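Local coordinates for SalCYP truncation (Salinispora tropica, PDB 7ABB), which belongs to the cytochrome P450 family of mainly helical heme proteins and holds a heme c in its pocket, at residues Phe134-Val139 with His156-Asn161. Sequence-based numbering, arbitrary orientation.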
loop_
_atom_site.group_PDB
_atom_site.type_symbol
_atom_site.label_atom_id
_atom_site.label_comp_id
_atom_site.label_asym_id
_atom_site.label_seq_id
_atom_site.Cartn_x
_atom_site.Cartn_y
_atom_site.Cartn_z
ATOM N N PHE A 134 2.370 -12.270 -12.469
ATOM C CA PHE A 134 3.322 -12.525 -11.387
ATOM C C PHE A 134 2.922 -11.796 -10.111
ATOM O O PHE A 134 2.549 -12.452 -9.135
ATOM C CB PHE A 134 4.750 -12.151 -11.801
ATOM C CG PHE A 134 5.708 -12.150 -10.649
ATOM C CD1 PHE A 134 5.813 -13.259 -9.848
ATOM C CD2 PHE A 134 6.449 -11.036 -10.319
ATOM C CE1 PHE A 134 6.641 -13.274 -8.749
ATOM C CE2 PHE A 134 7.288 -11.040 -9.217
ATOM C CZ PHE A 134 7.384 -12.149 -8.428
ATOM N N ALA A 135 2.994 -10.474 -10.074
ATOM C CA ALA A 135 3.001 -9.788 -8.787
ATOM C C ALA A 135 1.672 -9.938 -8.060
ATOM O O ALA A 135 1.664 -10.144 -6.843
ATOM C CB ALA A 135 3.356 -8.312 -8.953
ATOM N N ARG A 136 0.538 -9.826 -8.768
ATOM C CA ARG A 136 -0.737 -9.887 -8.047
ATOM C C ARG A 136 -0.985 -11.253 -7.422
ATOM O O ARG A 136 -1.311 -11.308 -6.224
ATOM C CB ARG A 136 -1.885 -9.458 -8.960
ATOM C CG ARG A 136 -3.188 -9.208 -8.209
ATOM C CD ARG A 136 -4.246 -8.623 -9.112
ATOM N NE ARG A 136 -3.802 -7.329 -9.636
ATOM C CZ ARG A 136 -3.535 -7.062 -10.910
ATOM N NH1 ARG A 136 -3.676 -7.981 -11.864
ATOM N NH2 ARG A 136 -3.122 -5.845 -11.229
ATOM N N PRO A 137 -0.879 -12.378 -8.137
ATOM C CA PRO A 137 -1.056 -13.663 -7.453
ATOM C C PRO A 137 -0.000 -13.911 -6.386
ATOM O O PRO A 137 -0.306 -14.518 -5.348
ATOM C CB PRO A 137 -1.004 -14.687 -8.597
ATOM C CG PRO A 137 -0.486 -14.011 -9.726
ATOM C CD PRO A 137 -0.715 -12.548 -9.584
ATOM N N TYR A 138 1.224 -13.435 -6.600
ATOM C CA TYR A 138 2.279 -13.536 -5.591
ATOM C C TYR A 138 1.873 -12.837 -4.302
ATOM O O TYR A 138 1.883 -13.437 -3.220
ATOM C CB TYR A 138 3.553 -12.906 -6.158
ATOM C CG TYR A 138 4.656 -12.603 -5.192
ATOM C CD1 TYR A 138 5.421 -13.612 -4.627
ATOM C CD2 TYR A 138 4.946 -11.292 -4.838
ATOM C CE1 TYR A 138 6.450 -13.319 -3.756
ATOM C CE2 TYR A 138 5.968 -11.002 -3.991
ATOM C CZ TYR A 138 6.736 -11.988 -3.474
ATOM O OH TYR A 138 7.754 -11.661 -2.629
ATOM N N VAL A 139 1.511 -11.567 -4.406
ATOM C CA VAL A 139 1.160 -10.780 -3.235
ATOM C C VAL A 139 -0.079 -11.345 -2.556
ATOM O O VAL A 139 -0.149 -11.404 -1.319
ATOM C CB VAL A 139 0.978 -9.303 -3.630
ATOM C CG1 VAL A 139 0.385 -8.496 -2.474
ATOM C CG2 VAL A 139 2.319 -8.711 -4.033
ATOM N N HIS A 156 -10.177 -17.818 -6.634
ATOM C CA HIS A 156 -11.427 -17.124 -6.349
ATOM C C HIS A 156 -11.158 -15.695 -5.894
ATOM O O HIS A 156 -11.753 -14.740 -6.405
ATOM C CB HIS A 156 -12.207 -17.893 -5.283
ATOM C CG HIS A 156 -13.563 -17.332 -4.995
ATOM N ND1 HIS A 156 -13.860 -16.659 -3.827
ATOM C CD2 HIS A 156 -14.712 -17.364 -5.712
ATOM C CE1 HIS A 156 -15.132 -16.300 -3.841
ATOM N NE2 HIS A 156 -15.669 -16.708 -4.976
ATOM N N LEU A 157 -10.242 -15.531 -4.942
ATOM C CA LEU A 157 -9.959 -14.208 -4.413
ATOM C C LEU A 157 -9.258 -13.344 -5.449
ATOM O O LEU A 157 -9.489 -12.131 -5.499
ATOM C CB LEU A 157 -9.112 -14.316 -3.144
ATOM C CG LEU A 157 -9.790 -14.965 -1.930
ATOM C CD1 LEU A 157 -8.836 -14.891 -0.763
ATOM C CD2 LEU A 157 -11.113 -14.301 -1.621
ATOM N N LEU A 158 -8.411 -13.941 -6.292
ATOM C CA LEU A 158 -7.778 -13.157 -7.344
ATOM C C LEU A 158 -8.827 -12.579 -8.286
ATOM O O LEU A 158 -8.721 -11.425 -8.717
ATOM C CB LEU A 158 -6.784 -14.026 -8.112
ATOM C CG LEU A 158 -5.889 -13.317 -9.118
ATOM C CD1 LEU A 158 -4.921 -12.409 -8.430
ATOM C CD2 LEU A 158 -5.119 -14.341 -9.916
ATOM N N ALA A 159 -9.858 -13.371 -8.602
ATOM C CA ALA A 159 -10.935 -12.906 -9.471
ATOM C C ALA A 159 -11.692 -11.741 -8.843
ATOM O O ALA A 159 -12.076 -10.794 -9.538
ATOM C CB ALA A 159 -11.888 -14.063 -9.774
ATOM N N ILE A 160 -11.932 -11.799 -7.533
ATOM C CA ILE A 160 -12.571 -10.677 -6.849
ATOM C C ILE A 160 -11.702 -9.430 -6.961
ATOM O O ILE A 160 -12.176 -8.344 -7.314
ATOM C CB ILE A 160 -12.852 -11.038 -5.380
ATOM C CG1 ILE A 160 -13.891 -12.164 -5.314
ATOM C CG2 ILE A 160 -13.330 -9.806 -4.612
ATOM C CD1 ILE A 160 -14.208 -12.646 -3.900
ATOM N N ASN A 161 -10.413 -9.576 -6.658
ATOM C CA ASN A 161 -9.506 -8.435 -6.669
ATOM C C ASN A 161 -9.450 -7.789 -8.051
ATOM O O ASN A 161 -9.507 -6.563 -8.179
ATOM C CB ASN A 161 -8.119 -8.888 -6.226
ATOM C CG ASN A 161 -7.096 -7.786 -6.311
ATOM O OD1 ASN A 161 -6.635 -7.444 -7.397
ATOM N ND2 ASN A 161 -6.722 -7.234 -5.172
#
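The guanidinium of Arg136 and the side-chain amide of Asn161 meet with their planes 26° apart, and OD1 of Asn161 approaches the guanidinium obliquely. Asn161 OD1 lies 3.2 Å from Arg136 CD, nearer the aliphatic stem than NE; no hydrogen bond joins the two side chains. The polar ends are held by others, Arg136 NH1 in a salt bridge to Asp132 one turn earlier and Asn161 ND2 in a hydrogen bond to Asp238. A bend at chi3 (-61°) turns the guanidinium off the line of its extended stem. Lower on that stem, Leu158 crosses at about a right angle and sets its CD1 3.6 Å from Arg136 CG. CD2 of Leu158 packs more loosely, 4.3 Å from Pro137 CB, where helix 130-147 kinks because the proline nitrogen, which carries no hydrogen, cannot bond to the turn before. This is side-chain packing between successive helices, with the Asn161 side chain about 11 Å from the bound heme c. The N-to-C directions of the two segments lie 123° apart, and their axes approach to 10.5 Å. Val237, just before helix 238-253, lies against both Arg136 and Asn161. On the side of Phe134 and Tyr138, helix 130-147 packs against helices 108-120 and 238-253.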